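CdnC (Chryseobacterium gregarium DSM 19109, PDB 7MGV) uses ATP, as an ATP-grasp ligase, to install single and bicyclic omega-ester macrocycles in a ribosomally made precursor peptide. Local coordinates at residues K161-C166 / E309-E314; D183-M188 / Q227-K232; E235-V240 / A299-V304. All coordinates share one frame; numbering follows the deposited sequence.

From the N terminus, the chain first reaches 161-166, which waits until 309-314 to close contact 1, the outermost loop of the three. Inside it, contact 2 closes first, where 227-232 returns to 183-188 in the antiparallel sheet that also holds strand 165-168. Contact 3 follows in series: 235-240 opens it and 299-304 closes it in the second antiparallel sheet, whose edge strand 310-316 comes back to contact 1. Contact 1 thus ties the two sheets together, its halves bonded by backbone to Lys-228 on one side and to Ile-303 on the other. Contacts 2 and 3 both touch ADP and meet where Ile-230 packs on Ile-303.

Contact 1 of 3, residues K161-C166 / E309-E314; sequences KIPATC and EYYFIE
Tyr-311 lays its ring beside the backbone of Ile-162 and Pro-163. Its CB lies 4.0 Å from Lys-161 O; CG turns to the side of the backbone N (chi1 -77°), which brings CD2 to 3.7 Å from Pro-163 N, at the ring's edge. Farther out, CE2 passes Ile-162 O at 4.0 Å and also packs on Ile-230; OH ends 3.6 Å from Glu-309 OE1, too far for a hydrogen bond. The one direct hydrogen bond between the segments, Phe-312 N to Lys-161 O (2.9 Å), is nearly collinear with the carbonyl. A water links Lys-161 N to Tyr-310 O. Pro-163 fits in beyond: its CD rests 3.4 Å from Phe-312 O, and its CG meets Ile-313 CD1 at 4.0 Å, the two side chains crossing at about a right angle. A glycine in its place would probably take from Ile-313 CD1 the apolar contact with the proline ring and leave the backbone here freer to turn. Pro-163 also touches ADP, while Thr-165 enters the neighbouring sheet, its OG1 bonded to Pro-163 O. The arrangement is consistent with the junction between the two sheets that enclose the nucleotide in an ATP-grasp fold.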
loop_
_atom_site.group_PDB
_atom_site.type_symbol
_atom_site.label_atom_id
_atom_site.label_comp_id
_atom_site.label_asym_id
_atom_site.label_seq_id
_atom_site.Cartn_x
_atom_site.Cartn_y
_atom_site.Cartn_z
ATOM N N LYS A 161 3.365 6.316 -26.193
ATOM C CA LYS A 161 2.345 5.518 -26.853
ATOM C C LYS A 161 2.143 4.230 -26.067
ATOM O O LYS A 161 3.115 3.547 -25.732
ATOM C CB LYS A 161 2.743 5.215 -28.297
ATOM C CG LYS A 161 3.024 6.457 -29.121
ATOM C CD LYS A 161 1.815 7.384 -29.135
ATOM C CE LYS A 161 2.231 8.845 -29.049
ATOM N NZ LYS A 161 3.209 9.190 -30.112
ATOM N N ILE A 162 0.889 3.918 -25.752
ATOM C CA ILE A 162 0.569 2.700 -25.017
ATOM C C ILE A 162 -0.388 1.878 -25.870
ATOM O O ILE A 162 -1.094 2.442 -26.721
ATOM C CB ILE A 162 -0.032 3.025 -23.641
ATOM C CG1 ILE A 162 -1.399 3.705 -23.794
ATOM C CG2 ILE A 162 0.919 3.887 -22.816
ATOM C CD1 ILE A 162 -2.210 3.720 -22.516
ATOM N N PRO A 163 -0.437 0.558 -25.706
ATOM C CA PRO A 163 -1.385 -0.234 -26.492
ATOM C C PRO A 163 -2.815 0.072 -26.084
ATOM O O PRO A 163 -3.087 0.520 -24.967
ATOM C CB PRO A 163 -1.016 -1.685 -26.155
ATOM C CG PRO A 163 0.302 -1.618 -25.454
ATOM C CD PRO A 163 0.358 -0.283 -24.796
ATOM N N ALA A 164 -3.736 -0.153 -27.017
ATOM C CA ALA A 164 -5.146 -0.160 -26.659
ATOM C C ALA A 164 -5.365 -1.147 -25.522
ATOM O O ALA A 164 -4.836 -2.261 -25.539
ATOM C CB ALA A 164 -6.007 -0.529 -27.869
ATOM N N THR A 165 -6.132 -0.729 -24.518
ATOM C CA THR A 165 -6.235 -1.488 -23.281
ATOM C C THR A 165 -7.676 -1.489 -22.793
ATOM O O THR A 165 -8.391 -0.491 -22.929
ATOM C CB THR A 165 -5.308 -0.914 -22.200
ATOM O OG1 THR A 165 -3.979 -0.811 -22.719
ATOM C CG2 THR A 165 -5.285 -1.810 -20.969
ATOM N N CYS A 166 -8.098 -2.621 -22.228
ATOM C CA CYS A 166 -9.417 -2.758 -21.614
ATOM C C CYS A 166 -9.265 -3.644 -20.385
ATOM O O CYS A 166 -9.091 -4.858 -20.515
ATOM C CB CYS A 166 -10.438 -3.346 -22.594
ATOM S SG CYS A 166 -12.100 -3.570 -21.895
ATOM N N GLU A 309 7.658 2.371 -33.839
ATOM C CA GLU A 309 7.095 3.194 -32.778
ATOM C C GLU A 309 7.264 2.482 -31.443
ATOM O O GLU A 309 7.178 1.253 -31.364
ATOM C CB GLU A 309 5.618 3.513 -33.028
ATOM C CG GLU A 309 4.857 2.458 -33.805
ATOM C CD GLU A 309 3.491 2.943 -34.249
ATOM O OE1 GLU A 309 2.778 2.179 -34.933
ATOM O OE2 GLU A 309 3.130 4.092 -33.914
ATOM N N TYR A 310 7.511 3.262 -30.397
ATOM C CA TYR A 310 7.851 2.738 -29.082
ATOM C C TYR A 310 6.596 2.683 -28.219
ATOM O O TYR A 310 5.908 3.695 -28.051
ATOM C CB TYR A 310 8.927 3.602 -28.423
ATOM C CG TYR A 310 10.299 3.442 -29.043
ATOM C CD1 TYR A 310 10.555 3.877 -30.338
ATOM C CD2 TYR A 310 11.338 2.854 -28.334
ATOM C CE1 TYR A 310 11.806 3.728 -30.908
ATOM C CE2 TYR A 310 12.593 2.704 -28.896
ATOM C CZ TYR A 310 12.821 3.142 -30.184
ATOM O OH TYR A 310 14.067 2.992 -30.744
ATOM N N TYR A 311 6.303 1.503 -27.673
ATOM C CA TYR A 311 5.129 1.275 -26.845
ATOM C C TYR A 311 5.577 0.985 -25.419
ATOM O O TYR A 311 6.337 0.037 -25.185
ATOM C CB TYR A 311 4.295 0.111 -27.380
ATOM C CG TYR A 311 3.444 0.444 -28.585
ATOM C CD1 TYR A 311 3.995 0.487 -29.859
ATOM C CD2 TYR A 311 2.087 0.703 -28.448
ATOM C CE1 TYR A 311 3.220 0.785 -30.963
ATOM C CE2 TYR A 311 1.303 1.003 -29.547
ATOM C CZ TYR A 311 1.875 1.042 -30.801
ATOM O OH TYR A 311 1.100 1.339 -31.896
ATOM N N PHE A 312 5.113 1.810 -24.485
ATOM C CA PHE A 312 5.281 1.538 -23.065
ATOM C C PHE A 312 4.363 0.395 -22.656
ATOM O O PHE A 312 3.203 0.334 -23.075
ATOM C CB PHE A 312 4.962 2.806 -22.266
ATOM C CG PHE A 312 5.006 2.631 -20.774
ATOM C CD1 PHE A 312 3.872 2.253 -20.070
ATOM C CD2 PHE A 312 6.171 2.878 -20.070
ATOM C CE1 PHE A 312 3.907 2.103 -18.697
ATOM C CE2 PHE A 312 6.213 2.730 -18.695
ATOM C CZ PHE A 312 5.079 2.343 -18.008
ATOM N N ILE A 313 4.876 -0.524 -21.838
ATOM C CA ILE A 313 4.113 -1.672 -21.371
ATOM C C ILE A 313 3.832 -1.579 -19.876
ATOM O O ILE A 313 2.680 -1.652 -19.448
ATOM C CB ILE A 313 4.836 -2.992 -21.721
ATOM C CG1 ILE A 313 5.107 -3.062 -23.226
ATOM C CG2 ILE A 313 4.015 -4.189 -21.267
ATOM C CD1 ILE A 313 3.864 -2.899 -24.080
ATOM N N GLU A 314 4.876 -1.405 -19.069
ATOM C CA GLU A 314 4.724 -1.242 -17.628
ATOM C C GLU A 314 6.067 -0.835 -17.042
ATOM O O GLU A 314 7.113 -0.952 -17.686
ATOM C CB GLU A 314 4.213 -2.521 -16.956
ATOM C CG GLU A 314 5.240 -3.632 -16.859
ATOM C CD GLU A 314 4.769 -4.778 -15.985
ATOM O OE1 GLU A 314 4.438 -4.532 -14.806
ATOM O OE2 GLU A 314 4.725 -5.926 -16.477
HETATM O O HOH W 1 6.106 6.281 -26.779
#

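Contact 2 of 3, residues D183-M188 / Q227-K232; sequences DVVAKM and QKKIEK. With ADP (adenosine-5'-diphosphate), chain F.
Val-185, paired with Gln-227 across the sheet, holds its CG2 over one face of the ADP adenine, 4.0 Å from ADP C6, while Ile-303 covers the opposite face. Polar groups follow the perimeter of the ring. ADP N6 donates both its hydrogens, one to Gln-227 OE1 at 2.9 Å and one to Lys-228 O, also at 2.9 Å. Next to it, Ile-230 N gives ADP N1 a straight bond of 2.7 Å. On the five-membered ring, ADP N7 takes a bond from Lys-187 NZ at 3.0 Å. The Lys-187 chain starts with CG between its backbone N and carbonyl carbon (chi1 49°) and then runs extended, which carries NZ up to the Gln-227 amide. There NZ bonds OE1 of Gln-227 at 2.6 Å, approaching from above the amide plane. OE1 is therefore gripped by two donors, and the lysine and ADP N6 together would resist a flip of this amide; a water joining Lys-187 NZ to Gln-227 NE2 adds to the hold. Beneath these groups, Val-185 and Gln-227 exchange two backbone hydrogen bonds as an antiparallel hydrogen-bonded pair. Beyond the non-hydrogen-bonded pair of Val-184 and Lys-228, Lys-229 N reaches Asp-183 O at 2.7 Å in a nearly straight bond, which carries the pairing one step past the strand ends. Lys-229 CG lies 3.8 Å from Val-185 CG1 and continues the apolar floor towards ADP C2. Backbone groups reading N1 and N6 between two sheets are characteristic of the adenine pocket of ATP-grasp enzymes.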
loop_
_atom_site.group_PDB
_atom_site.type_symbol
_atom_site.label_atom_id
_atom_site.label_comp_id
_atom_site.label_asym_id
_atom_site.label_seq_id
_atom_site.Cartn_x
_atom_site.Cartn_y
_atom_site.Cartn_z
ATOM N N ASP A 183 -6.727 -8.460 -32.631
ATOM C CA ASP A 183 -5.496 -9.148 -32.237
ATOM C C ASP A 183 -5.192 -8.704 -30.809
ATOM O O ASP A 183 -4.511 -7.699 -30.587
ATOM C CB ASP A 183 -4.347 -8.846 -33.186
ATOM C CG ASP A 183 -4.211 -9.882 -34.285
ATOM O OD1 ASP A 183 -4.245 -11.090 -33.971
ATOM O OD2 ASP A 183 -4.080 -9.489 -35.465
ATOM N N VAL A 184 -5.697 -9.469 -29.847
ATOM C CA VAL A 184 -5.715 -9.059 -28.452
ATOM C C VAL A 184 -5.041 -10.131 -27.611
ATOM O O VAL A 184 -5.347 -11.319 -27.746
ATOM C CB VAL A 184 -7.150 -8.804 -27.953
ATOM C CG1 VAL A 184 -7.139 -8.355 -26.501
ATOM C CG2 VAL A 184 -7.839 -7.771 -28.832
ATOM N N VAL A 185 -4.131 -9.709 -26.753
ATOM C CA VAL A 185 -3.576 -10.554 -25.709
ATOM C C VAL A 185 -4.337 -10.267 -24.425
ATOM O O VAL A 185 -4.904 -9.180 -24.237
ATOM C CB VAL A 185 -2.060 -10.324 -25.526
ATOM C CG1 VAL A 185 -1.335 -10.488 -26.854
ATOM C CG2 VAL A 185 -1.794 -8.947 -24.937
ATOM N N ALA A 186 -4.367 -11.254 -23.537
ATOM C CA ALA A 186 -5.010 -11.124 -22.240
ATOM C C ALA A 186 -3.997 -11.465 -21.161
ATOM O O ALA A 186 -3.349 -12.516 -21.222
ATOM C CB ALA A 186 -6.235 -12.033 -22.132
ATOM N N LYS A 187 -3.855 -10.578 -20.182
ATOM C CA LYS A 187 -2.939 -10.813 -19.080
ATOM C C LYS A 187 -3.615 -10.468 -17.762
ATOM O O LYS A 187 -4.549 -9.660 -17.703
ATOM C CB LYS A 187 -1.634 -10.012 -19.243
ATOM C CG LYS A 187 -1.818 -8.541 -19.575
ATOM C CD LYS A 187 -0.495 -7.912 -19.998
ATOM C CE LYS A 187 -0.632 -6.412 -20.221
ATOM N NZ LYS A 187 0.521 -5.852 -20.983
ATOM N N MET A 188 -3.152 -11.127 -16.707
ATOM C CA MET A 188 -3.522 -10.743 -15.358
ATOM C C MET A 188 -2.570 -9.673 -14.847
ATOM O O MET A 188 -1.418 -9.580 -15.280
ATOM C CB MET A 188 -3.495 -11.948 -14.416
ATOM C CG MET A 188 -3.885 -13.278 -15.041
ATOM S SD MET A 188 -3.466 -14.669 -13.965
ATOM C CE MET A 188 -4.540 -14.367 -12.570
ATOM N N GLN A 227 -5.344 -6.293 -24.173
ATOM C CA GLN A 227 -4.520 -5.299 -24.842
ATOM C C GLN A 227 -4.357 -5.668 -26.306
ATOM O O GLN A 227 -4.245 -6.847 -26.647
ATOM C CB GLN A 227 -3.142 -5.178 -24.184
ATOM C CG GLN A 227 -2.990 -3.971 -23.283
ATOM C CD GLN A 227 -1.578 -3.817 -22.762
ATOM O OE1 GLN A 227 -0.720 -4.669 -23.000
ATOM N NE2 GLN A 227 -1.327 -2.728 -22.048
ATOM N N LYS A 228 -4.345 -4.653 -27.165
ATOM C CA LYS A 228 -3.978 -4.870 -28.556
ATOM C C LYS A 228 -2.577 -5.460 -28.624
ATOM O O LYS A 228 -1.654 -4.977 -27.959
ATOM C CB LYS A 228 -4.042 -3.556 -29.335
ATOM C CG LYS A 228 -3.493 -3.646 -30.752
ATOM C CD LYS A 228 -4.601 -3.526 -31.788
ATOM C CE LYS A 228 -4.077 -3.782 -33.192
ATOM N NZ LYS A 228 -3.631 -5.192 -33.362
ATOM N N LYS A 229 -2.419 -6.521 -29.409
ATOM C CA LYS A 229 -1.122 -7.173 -29.530
ATOM C C LYS A 229 -0.203 -6.319 -30.390
ATOM O O LYS A 229 -0.493 -6.069 -31.565
ATOM C CB LYS A 229 -1.259 -8.572 -30.126
ATOM C CG LYS A 229 0.058 -9.338 -30.143
ATOM C CD LYS A 229 -0.076 -10.703 -30.795
ATOM C CE LYS A 229 0.496 -10.697 -32.201
ATOM N NZ LYS A 229 1.746 -11.499 -32.287
ATOM N N ILE A 230 0.900 -5.869 -29.803
ATOM C CA ILE A 230 1.931 -5.144 -30.532
ATOM C C ILE A 230 2.892 -6.164 -31.128
ATOM O O ILE A 230 3.494 -6.959 -30.398
ATOM C CB ILE A 230 2.673 -4.158 -29.617
ATOM C CG1 ILE A 230 1.683 -3.372 -28.756
ATOM C CG2 ILE A 230 3.533 -3.211 -30.439
ATOM C CD1 ILE A 230 0.662 -2.584 -29.555
ATOM N N GLU A 231 3.022 -6.157 -32.453
ATOM C CA GLU A 231 4.002 -7.012 -33.108
ATOM C C GLU A 231 5.405 -6.580 -32.702
ATOM O O GLU A 231 5.727 -5.388 -32.721
ATOM C CB GLU A 231 3.838 -6.950 -34.626
ATOM C CG GLU A 231 3.974 -8.297 -35.322
ATOM C CD GLU A 231 3.014 -9.337 -34.775
ATOM O OE1 GLU A 231 1.821 -9.299 -35.144
ATOM O OE2 GLU A 231 3.451 -10.193 -33.977
ATOM N N LYS A 232 6.237 -7.546 -32.326
ATOM C CA LYS A 232 7.552 -7.259 -31.760
ATOM C C LYS A 232 8.587 -7.172 -32.875
ATOM O O LYS A 232 8.922 -8.183 -33.501
ATOM C CB LYS A 232 7.950 -8.326 -30.745
ATOM C CG LYS A 232 7.145 -8.312 -29.463
ATOM C CD LYS A 232 7.907 -8.995 -28.339
ATOM C CE LYS A 232 6.968 -9.751 -27.416
ATOM N NZ LYS A 232 7.547 -11.052 -26.977
HETATM P PB ADP F . 7.551 -13.295 -18.514
HETATM O O1B ADP F . 7.290 -11.813 -18.376
HETATM O O2B ADP F . 7.638 -14.031 -17.200
HETATM O O3B ADP F . 8.624 -13.644 -19.519
HETATM P PA ADP F . 4.840 -13.000 -19.063
HETATM O O1A ADP F . 4.742 -12.386 -17.686
HETATM O O2A ADP F . 3.700 -13.808 -19.635
HETATM O O3A ADP F . 6.201 -13.846 -19.194
HETATM O "O5'" ADP F . 5.192 -11.823 -20.095
HETATM C "C5'" ADP F . 4.177 -11.148 -20.822
HETATM C "C4'" ADP F . 4.669 -11.026 -22.256
HETATM O "O4'" ADP F . 3.619 -10.538 -23.088
HETATM C "C3'" ADP F . 5.846 -10.070 -22.375
HETATM O "O3'" ADP F . 6.999 -10.780 -22.837
HETATM C "C2'" ADP F . 5.434 -9.042 -23.407
HETATM O "O2'" ADP F . 6.432 -8.938 -24.424
HETATM C "C1'" ADP F . 4.129 -9.559 -23.989
HETATM N N9 ADP F . 3.155 -8.454 -24.110
HETATM C C8 ADP F . 2.663 -7.716 -23.096
HETATM N N7 ADP F . 1.793 -6.781 -23.553
HETATM C C5 ADP F . 1.723 -6.918 -24.891
HETATM C C6 ADP F . 0.995 -6.255 -25.995
HETATM N N6 ADP F . 0.145 -5.228 -25.754
HETATM N N1 ADP F . 1.213 -6.710 -27.250
HETATM C C2 ADP F . 2.055 -7.729 -27.506
HETATM N N3 ADP F . 2.747 -8.378 -26.554
HETATM C C4 ADP F . 2.626 -8.021 -25.253
HETATM O O HOH W 2 0.611 -3.094 -19.932
#

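Contact 3 of 3, residues E235-V240 / A299-V304; sequences ELRITV and AIDMIV. With ADP (adenosine-5'-diphosphate), chain F.
Arg-237 and Asp-301 both turn CG to the side of the backbone N, with chi1 at -55° and -65°, and since they are paired directly across the two strands their ends are brought together on one face of the sheet. The arginine chain then bends twice, which sets its NE 3.1 Å from Asp-301 OD2. This is a salt bridge of charges alone: the oxygen stands well out of the guanidinium plane, no N-H points at it, and the two flat groups are turned 37° against each other, with Asp-301 OD1 over a guanidinium face. At the other end, Arg-237 NH2 meets Glu-235 OE2 at 3.3 Å in a salt bridge whose hydrogen bond is weak, so Glu-235, Arg-237 and Asp-301 form one network. The extended Glu-235 chain also offers OE2 to the ribose, where ADP O2' donates to it at 3.2 Å. The arginine, balanced by two carboxylates, probably steadies the glutamate beside the sugar. Four backbone hydrogen bonds join Leu-236 with Met-302 and Ile-238 with Ile-300. The other face is apolar: Leu-236 CD1 packs on Val-304 CG2 at 3.6 Å, Ile-238 CD1 on Met-302 SD at 3.8 Å and Val-240 CG2 on Ile-300 CD1 at 3.7 Å. Tyr-310 and Phe-312 of strand 310-316 add to this layer, and helix 280-293 lies against it through Ile-286 and Leu-290. On the charged face, Trp-273 and Trp-323 touch Arg-237. Both strands thus lie inside their sheet, with strand 244-251 bonded to the outer side of 235-240 and strand 310-316 to that of 299-304.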
loop_
_atom_site.group_PDB
_atom_site.type_symbol
_atom_site.label_atom_id
_atom_site.label_comp_id
_atom_site.label_asym_id
_atom_site.label_seq_id
_atom_site.Cartn_x
_atom_site.Cartn_y
_atom_site.Cartn_z
ATOM N N GLU A 235 12.277 -5.782 -28.363
ATOM C CA GLU A 235 11.818 -5.758 -26.982
ATOM C C GLU A 235 12.857 -5.034 -26.139
ATOM O O GLU A 235 14.058 -5.271 -26.294
ATOM C CB GLU A 235 11.580 -7.172 -26.443
ATOM C CG GLU A 235 10.904 -7.205 -25.081
ATOM C CD GLU A 235 10.335 -8.567 -24.744
ATOM O OE1 GLU A 235 10.635 -9.534 -25.476
ATOM O OE2 GLU A 235 9.587 -8.673 -23.749
ATOM N N LEU A 236 12.400 -4.153 -25.247
ATOM C CA LEU A 236 13.288 -3.260 -24.514
ATOM C C LEU A 236 13.065 -3.386 -23.016
ATOM O O LEU A 236 11.921 -3.370 -22.549
ATOM C CB LEU A 236 13.073 -1.800 -24.929
ATOM C CG LEU A 236 13.308 -1.399 -26.385
ATOM C CD1 LEU A 236 12.900 0.049 -26.596
ATOM C CD2 LEU A 236 14.758 -1.602 -26.764
ATOM N N ARG A 237 14.167 -3.486 -22.273
ATOM C CA ARG A 237 14.181 -3.339 -20.823
ATOM C C ARG A 237 15.046 -2.136 -20.479
ATOM O O ARG A 237 16.213 -2.074 -20.877
ATOM C CB ARG A 237 14.733 -4.588 -20.130
ATOM C CG ARG A 237 14.036 -5.882 -20.497
ATOM C CD ARG A 237 12.913 -6.206 -19.530
ATOM N NE ARG A 237 11.814 -6.908 -20.188
ATOM C CZ ARG A 237 11.468 -8.165 -19.930
ATOM N NH1 ARG A 237 12.133 -8.868 -19.022
ATOM N NH2 ARG A 237 10.454 -8.722 -20.579
ATOM N N ILE A 238 14.484 -1.187 -19.738
ATOM C CA ILE A 238 15.187 0.042 -19.387
ATOM C C ILE A 238 15.270 0.120 -17.870
ATOM O O ILE A 238 14.246 0.257 -17.189
ATOM C CB ILE A 238 14.500 1.284 -19.968
ATOM C CG1 ILE A 238 14.349 1.145 -21.483
ATOM C CG2 ILE A 238 15.292 2.531 -19.626
ATOM C CD1 ILE A 238 13.358 2.110 -22.092
ATOM N N THR A 239 16.485 0.026 -17.339
ATOM C CA THR A 239 16.740 0.205 -15.916
ATOM C C THR A 239 17.175 1.645 -15.680
ATOM O O THR A 239 18.139 2.117 -16.292
ATOM C CB THR A 239 17.805 -0.770 -15.416
ATOM O OG1 THR A 239 17.549 -2.077 -15.947
ATOM C CG2 THR A 239 17.795 -0.836 -13.896
ATOM N N VAL A 240 16.466 2.341 -14.799
ATOM C CA VAL A 240 16.750 3.732 -14.475
ATOM C C VAL A 240 17.151 3.799 -13.012
ATOM O O VAL A 240 16.380 3.388 -12.133
ATOM C CB VAL A 240 15.545 4.643 -14.752
ATOM C CG1 VAL A 240 15.976 6.101 -14.748
ATOM C CG2 VAL A 240 14.905 4.271 -16.072
ATOM N N ALA A 299 12.197 -0.091 -13.574
ATOM C CA ALA A 299 12.428 -1.092 -14.611
ATOM C C ALA A 299 11.257 -1.033 -15.584
ATOM O O ALA A 299 10.166 -1.527 -15.278
ATOM C CB ALA A 299 12.585 -2.489 -14.014
ATOM N N ILE A 300 11.483 -0.433 -16.748
ATOM C CA ILE A 300 10.438 -0.187 -17.735
ATOM C C ILE A 300 10.535 -1.227 -18.840
ATOM O O ILE A 300 11.635 -1.570 -19.295
ATOM C CB ILE A 300 10.548 1.241 -18.309
ATOM C CG1 ILE A 300 10.288 2.281 -17.217
ATOM C CG2 ILE A 300 9.581 1.441 -19.469
ATOM C CD1 ILE A 300 11.543 2.844 -16.590
ATOM N N ASP A 301 9.382 -1.733 -19.272
ATOM C CA ASP A 301 9.287 -2.647 -20.401
ATOM C C ASP A 301 8.691 -1.915 -21.596
ATOM O O ASP A 301 7.704 -1.181 -21.455
ATOM C CB ASP A 301 8.433 -3.868 -20.049
ATOM C CG ASP A 301 9.065 -4.728 -18.972
ATOM O OD1 ASP A 301 8.332 -5.492 -18.308
ATOM O OD2 ASP A 301 10.295 -4.635 -18.787
ATOM N N MET A 302 9.290 -2.109 -22.768
ATOM C CA MET A 302 8.799 -1.470 -23.979
ATOM C C MET A 302 8.839 -2.456 -25.138
ATOM O O MET A 302 9.605 -3.421 -25.140
ATOM C CB MET A 302 9.608 -0.210 -24.329
ATOM C CG MET A 302 9.530 0.897 -23.288
ATOM S SD MET A 302 10.067 2.498 -23.923
ATOM C CE MET A 302 8.595 3.036 -24.788
ATOM N N ILE A 303 8.000 -2.189 -26.134
ATOM C CA ILE A 303 7.972 -2.961 -27.371
ATOM C C ILE A 303 8.084 -1.995 -28.541
ATOM O O ILE A 303 7.352 -1.002 -28.601
ATOM C CB ILE A 303 6.691 -3.811 -27.494
ATOM C CG1 ILE A 303 6.598 -4.815 -26.344
ATOM C CG2 ILE A 303 6.659 -4.535 -28.833
ATOM C CD1 ILE A 303 5.309 -5.612 -26.335
ATOM N N VAL A 304 9.000 -2.277 -29.461
ATOM C CA VAL A 304 9.138 -1.503 -30.688
ATOM C C VAL A 304 8.504 -2.303 -31.815
ATOM O O VAL A 304 8.957 -3.411 -32.133
ATOM C CB VAL A 304 10.607 -1.178 -30.991
ATOM C CG1 VAL A 304 10.704 -0.267 -32.209
ATOM C CG2 VAL A 304 11.263 -0.529 -29.785
HETATM P PB ADP F . 7.551 -13.295 -18.514
HETATM O O1B ADP F . 7.290 -11.813 -18.376
HETATM O O2B ADP F . 7.638 -14.031 -17.200
HETATM O O3B ADP F . 8.624 -13.644 -19.519
HETATM P PA ADP F . 4.840 -13.000 -19.063
HETATM O O1A ADP F . 4.742 -12.386 -17.686
HETATM O O2A ADP F . 3.700 -13.808 -19.635
HETATM O O3A ADP F . 6.201 -13.846 -19.194
HETATM O "O5'" ADP F . 5.192 -11.823 -20.095
HETATM C "C5'" ADP F . 4.177 -11.148 -20.822
HETATM C "C4'" ADP F . 4.669 -11.026 -22.256
HETATM O "O4'" ADP F . 3.619 -10.538 -23.088
HETATM C "C3'" ADP F . 5.846 -10.070 -22.375
HETATM O "O3'" ADP F . 6.999 -10.780 -22.837
HETATM C "C2'" ADP F . 5.434 -9.042 -23.407
HETATM O "O2'" ADP F . 6.432 -8.938 -24.424
HETATM C "C1'" ADP F . 4.129 -9.559 -23.989
HETATM N N9 ADP F . 3.155 -8.454 -24.110
HETATM C C8 ADP F . 2.663 -7.716 -23.096
HETATM N N7 ADP F . 1.793 -6.781 -23.553
HETATM C C5 ADP F . 1.723 -6.918 -24.891
HETATM C C6 ADP F . 0.995 -6.255 -25.995
HETATM N N6 ADP F . 0.145 -5.228 -25.754
HETATM N N1 ADP F . 1.213 -6.710 -27.250
HETATM C C2 ADP F . 2.055 -7.729 -27.506
HETATM N N3 ADP F . 2.747 -8.378 -26.554
HETATM C C4 ADP F . 2.626 -8.021 -25.253
#